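Local coordinates for probable translation initiation factor eIF-2B subunit epsilon (Schizosaccharomyces pombe, PDB 5B04), which forms part of the eIF2B complex, which catalyses exchange of GDP for GTP on the gamma subunit of translation initiation factor eIF2, at residues 150-161 with 258-269. Residues are numbered along the deposited sequence; the frame is centred on the assembly and turned at random.
Sequences DKNAIMTMVVRE and GKKIHCHVAKEN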
loop_
_atom_site.group_PDB
_atom_site.type_symbol
_atom_site.label_atom_id
_atom_site.label_comp_id
_atom_site.label_asym_id
_atom_site.label_seq_id
_atom_site.Cartn_x
_atom_site.Cartn_y
_atom_site.Cartn_z
ATOM N N ASP I 150 17.764 -0.632 -61.873
ATOM C CA ASP I 150 17.722 -1.795 -62.752
ATOM C C ASP I 150 16.340 -1.960 -63.375
ATOM O O ASP I 150 15.398 -2.395 -62.715
ATOM C CB ASP I 150 18.111 -3.063 -61.993
ATOM C CG ASP I 150 18.577 -4.173 -62.915
ATOM O OD1 ASP I 150 18.109 -4.228 -64.072
ATOM O OD2 ASP I 150 19.419 -4.988 -62.486
ATOM N N LYS I 151 16.235 -1.623 -64.655
ATOM C CA LYS I 151 14.971 -1.717 -65.374
ATOM C C LYS I 151 14.696 -3.148 -65.829
ATOM O O LYS I 151 13.639 -3.437 -66.392
ATOM C CB LYS I 151 14.970 -0.771 -66.577
ATOM C CG LYS I 151 15.363 0.659 -66.242
ATOM C CD LYS I 151 14.358 1.307 -65.301
ATOM C CE LYS I 151 14.818 2.694 -64.875
ATOM N NZ LYS I 151 13.846 3.347 -63.955
ATOM N N ASN I 152 15.650 -4.041 -65.584
ATOM C CA ASN I 152 15.492 -5.445 -65.943
ATOM C C ASN I 152 14.877 -6.256 -64.806
ATOM O O ASN I 152 14.646 -7.458 -64.943
ATOM C CB ASN I 152 16.836 -6.046 -66.357
ATOM C CG ASN I 152 17.354 -5.468 -67.659
ATOM O OD1 ASN I 152 16.582 -5.181 -68.575
ATOM N ND2 ASN I 152 18.667 -5.292 -67.749
ATOM N N ALA I 153 14.619 -5.592 -63.682
ATOM C CA ALA I 153 13.863 -6.200 -62.595
ATOM C C ALA I 153 12.381 -6.135 -62.937
ATOM O O ALA I 153 11.745 -5.090 -62.796
ATOM C CB ALA I 153 14.148 -5.499 -61.279
ATOM N N ILE I 154 11.833 -7.257 -63.389
ATOM C CA ILE I 154 10.507 -7.270 -63.995
ATOM C C ILE I 154 9.361 -7.424 -62.996
ATOM O O ILE I 154 8.398 -6.657 -63.031
ATOM C CB ILE I 154 10.406 -8.393 -65.045
ATOM C CG1 ILE I 154 11.416 -8.149 -66.163
ATOM C CG2 ILE I 154 9.005 -8.469 -65.618
ATOM C CD1 ILE I 154 11.332 -6.757 -66.750
ATOM N N MET I 155 9.458 -8.406 -62.107
ATOM C CA MET I 155 8.339 -8.710 -61.222
ATOM C C MET I 155 8.773 -9.078 -59.802
ATOM O O MET I 155 9.779 -9.758 -59.600
ATOM C CB MET I 155 7.498 -9.839 -61.831
ATOM C CG MET I 155 6.443 -10.434 -60.912
ATOM S SD MET I 155 5.426 -11.677 -61.737
ATOM C CE MET I 155 6.444 -13.141 -61.569
ATOM N N THR I 156 8.008 -8.604 -58.821
ATOM C CA THR I 156 8.220 -8.963 -57.425
ATOM C C THR I 156 7.126 -9.915 -56.950
ATOM O O THR I 156 5.944 -9.572 -56.963
ATOM C CB THR I 156 8.240 -7.722 -56.513
ATOM O OG1 THR I 156 9.392 -6.924 -56.813
ATOM C CG2 THR I 156 8.287 -8.136 -55.050
ATOM N N MET I 157 7.526 -11.111 -56.532
ATOM C CA MET I 157 6.574 -12.123 -56.087
ATOM C C MET I 157 6.330 -12.053 -54.583
ATOM O O MET I 157 7.227 -12.330 -53.787
ATOM C CB MET I 157 7.062 -13.520 -56.471
ATOM C CG MET I 157 7.157 -13.754 -57.969
ATOM S SD MET I 157 7.677 -15.430 -58.385
ATOM C CE MET I 157 9.374 -15.413 -57.815
ATOM N N VAL I 158 5.111 -11.685 -54.203
ATOM C CA VAL I 158 4.729 -11.637 -52.795
ATOM C C VAL I 158 4.389 -13.032 -52.281
ATOM O O VAL I 158 3.494 -13.695 -52.805
ATOM C CB VAL I 158 3.524 -10.705 -52.563
ATOM C CG1 VAL I 158 2.994 -10.859 -51.144
ATOM C CG2 VAL I 158 3.904 -9.261 -52.847
ATOM N N VAL I 159 5.111 -13.473 -51.257
ATOM C CA VAL I 159 4.884 -14.789 -50.673
ATOM C C VAL I 159 4.699 -14.696 -49.162
ATOM O O VAL I 159 4.993 -13.666 -48.554
ATOM C CB VAL I 159 6.044 -15.752 -50.984
ATOM C CG1 VAL I 159 6.096 -16.058 -52.473
ATOM C CG2 VAL I 159 7.362 -15.166 -50.504
ATOM N N ARG I 160 4.211 -15.776 -48.562
ATOM C CA ARG I 160 3.949 -15.800 -47.129
ATOM C C ARG I 160 4.781 -16.866 -46.426
ATOM O O ARG I 160 4.793 -18.027 -46.834
ATOM C CB ARG I 160 2.462 -16.038 -46.860
ATOM C CG ARG I 160 2.071 -15.937 -45.395
ATOM C CD ARG I 160 2.442 -14.576 -44.834
ATOM N NE ARG I 160 1.851 -14.330 -43.521
ATOM C CZ ARG I 160 2.439 -14.627 -42.367
ATOM N NH1 ARG I 160 3.638 -15.193 -42.356
ATOM N NH2 ARG I 160 1.825 -14.360 -41.224
ATOM N N GLU I 161 5.475 -16.463 -45.368
ATOM C CA GLU I 161 6.268 -17.393 -44.577
ATOM C C GLU I 161 5.351 -18.336 -43.806
ATOM O O GLU I 161 4.417 -17.894 -43.137
ATOM C CB GLU I 161 7.187 -16.635 -43.616
ATOM C CG GLU I 161 8.297 -17.479 -43.016
ATOM C CD GLU I 161 9.153 -16.699 -42.038
ATOM O OE1 GLU I 161 8.596 -16.157 -41.060
ATOM O OE2 GLU I 161 10.381 -16.625 -42.249
ATOM N N GLY I 258 17.856 -11.902 -69.922
ATOM C CA GLY I 258 18.431 -10.902 -69.059
ATOM C C GLY I 258 17.492 -10.171 -68.141
ATOM O O GLY I 258 17.582 -8.967 -68.010
ATOM N N LYS I 259 16.594 -10.887 -67.496
ATOM C CA LYS I 259 15.629 -10.240 -66.645
ATOM C C LYS I 259 15.707 -10.782 -65.252
ATOM O O LYS I 259 16.139 -11.891 -65.040
ATOM C CB LYS I 259 14.255 -10.419 -67.218
ATOM C CG LYS I 259 14.213 -10.084 -68.683
ATOM C CD LYS I 259 14.804 -8.720 -68.919
ATOM C CE LYS I 259 13.707 -7.724 -69.219
ATOM N NZ LYS I 259 14.257 -6.385 -69.530
ATOM N N LYS I 260 15.319 -9.962 -64.296
ATOM C CA LYS I 260 15.502 -10.276 -62.906
ATOM C C LYS I 260 14.164 -10.454 -62.256
ATOM O O LYS I 260 13.273 -9.662 -62.454
ATOM C CB LYS I 260 16.227 -9.137 -62.218
ATOM C CG LYS I 260 17.735 -9.265 -62.209
ATOM C CD LYS I 260 18.378 -7.951 -61.819
ATOM C CE LYS I 260 19.845 -7.937 -62.168
ATOM N NZ LYS I 260 20.042 -8.459 -63.541
ATOM N N ILE I 261 14.028 -11.512 -61.480
ATOM C CA ILE I 261 12.786 -11.798 -60.784
ATOM C C ILE I 261 13.048 -11.720 -59.279
ATOM O O ILE I 261 14.135 -12.066 -58.813
ATOM C CB ILE I 261 12.218 -13.182 -61.190
ATOM C CG1 ILE I 261 10.746 -13.295 -60.808
ATOM C CG2 ILE I 261 13.036 -14.317 -60.610
ATOM C CD1 ILE I 261 9.889 -12.325 -61.546
ATOM N N HIS I 262 12.068 -11.240 -58.519
ATOM C CA HIS I 262 12.288 -10.981 -57.099
ATOM C C HIS I 262 11.181 -11.515 -56.195
ATOM O O HIS I 262 10.042 -11.698 -56.622
ATOM C CB HIS I 262 12.455 -9.479 -56.859
ATOM C CG HIS I 262 13.798 -8.951 -57.261
ATOM N ND1 HIS I 262 14.915 -9.084 -56.466
ATOM C CD2 HIS I 262 14.201 -8.291 -58.371
ATOM C CE1 HIS I 262 15.950 -8.529 -57.070
ATOM N NE2 HIS I 262 15.545 -8.040 -58.228
ATOM N N CYS I 263 11.539 -11.754 -54.937
ATOM C CA CYS I 263 10.599 -12.235 -53.933
ATOM C C CYS I 263 10.490 -11.275 -52.756
ATOM O O CYS I 263 11.482 -10.679 -52.333
ATOM C CB CYS I 263 11.015 -13.614 -53.418
ATOM S SG CYS I 263 10.641 -14.987 -54.521
ATOM N N HIS I 264 9.279 -11.129 -52.232
ATOM C CA HIS I 264 9.075 -10.436 -50.969
ATOM C C HIS I 264 8.429 -11.387 -49.973
ATOM O O HIS I 264 7.270 -11.772 -50.130
ATOM C CB HIS I 264 8.207 -9.191 -51.144
ATOM C CG HIS I 264 7.898 -8.492 -49.858
ATOM N ND1 HIS I 264 8.643 -7.431 -49.388
ATOM C CD2 HIS I 264 6.931 -8.709 -48.934
ATOM C CE1 HIS I 264 8.145 -7.022 -48.235
ATOM N NE2 HIS I 264 7.106 -7.781 -47.936
ATOM N N VAL I 265 9.184 -11.767 -48.949
ATOM C CA VAL I 265 8.678 -12.686 -47.941
ATOM C C VAL I 265 7.986 -11.933 -46.813
ATOM O O VAL I 265 8.637 -11.290 -45.990
ATOM C CB VAL I 265 9.803 -13.556 -47.355
ATOM C CG1 VAL I 265 9.254 -14.474 -46.273
ATOM C CG2 VAL I 265 10.472 -14.365 -48.455
ATOM N N ALA I 266 6.659 -12.007 -46.789
ATOM C CA ALA I 266 5.882 -11.421 -45.708
ATOM C C ALA I 266 5.922 -12.340 -44.496
ATOM O O ALA I 266 5.573 -13.517 -44.588
ATOM C CB ALA I 266 4.448 -11.172 -46.147
ATOM N N LYS I 267 6.338 -11.795 -43.372
ATOM C CA LYS I 267 6.470 -12.540 -42.153
ATOM C C LYS I 267 5.334 -12.276 -41.196
ATOM O O LYS I 267 5.391 -12.664 -40.050
ATOM C CB LYS I 267 7.790 -12.195 -41.505
ATOM C CG LYS I 267 8.930 -13.064 -41.985
ATOM C CD LYS I 267 10.196 -12.282 -42.245
ATOM C CE LYS I 267 11.273 -13.201 -42.775
ATOM N NZ LYS I 267 11.936 -13.926 -41.667
ATOM N N GLU I 268 4.360 -11.506 -41.623
ATOM C CA GLU I 268 3.313 -11.117 -40.727
ATOM C C GLU I 268 2.073 -11.197 -41.526
ATOM O O GLU I 268 2.114 -11.596 -42.644
ATOM C CB GLU I 268 3.621 -9.795 -40.077
ATOM C CG GLU I 268 5.072 -9.393 -40.063
ATOM C CD GLU I 268 5.226 -7.933 -40.362
ATOM O OE1 GLU I 268 4.730 -7.126 -39.550
ATOM O OE2 GLU I 268 5.823 -7.601 -41.411
ATOM N N ASN I 269 0.959 -10.827 -40.944
ATOM C CA ASN I 269 -0.298 -10.859 -41.644
ATOM C C ASN I 269 -0.827 -12.170 -42.120
ATOM O O ASN I 269 -0.703 -13.171 -41.435
ATOM C CB ASN I 269 -0.259 -9.692 -42.606
ATOM C CG ASN I 269 0.085 -8.401 -41.933
ATOM O OD1 ASN I 269 -0.511 -8.037 -40.943
ATOM N ND2 ASN I 269 1.034 -7.688 -42.488
#
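M157 and H262 are joined through their backbones where strands 153-161 and 260-266 pair in parallel: M157 N donates to H262 O, and M157 O accepts from H264 N. The ladder continues through V159 and A266 to E161, and from M155 to R160 successive side chains alternate between the two faces of the sheet. M155, M157, V159, I261, C263 and V265 share the apolar face. M155 and I261 run alongside each other, and I261 CD1 sits 3.5 Å from M155 CB. M157 lies across I261; its chain runs straight to SD and then bends (chi3 -69°), which brings CE to 3.6 Å from C263 SG. Unbranched, flexible methionine suits this role, while V159 and V265, branched at CB, meet by their CG2 methyls at 3.8 Å. F177 of strand 175-179 packs on M157, V159 and C263, while helix 243-252 meets M155, M157 and I261. On the other face, A153 is small enough to let the H262 ring present its edge, CD2 lying 4.0 Å from A153 CB. T156 CG2 rests on H264 CB, while T156 OG1 bonds to H143 and H264 ND1 to E142, both on helix 137-147. Polar groups close the two ends. The long, flexible K259 reaches back to the amide of N152, NZ hydrogen-bonding OD1 at 2.8 Å. At the far end R160, bent at chi2 (58°), lays its guanidinium against the backbone of 267-269: E268 O lies over one face, and NH2 gives N269 O a bond of 2.8 Å in the guanidinium plane. E161 OE2 forms a salt bridge to K267 NZ (3.2 Å), which approaches from the syn side but well out of the carboxylate plane, and also pairs with R215 and with R230 of the gamma subunit. The bond to R230 ties this end of the strand pair to the subunit interface, and three cationic partners would probably keep the buried carboxylate ionised.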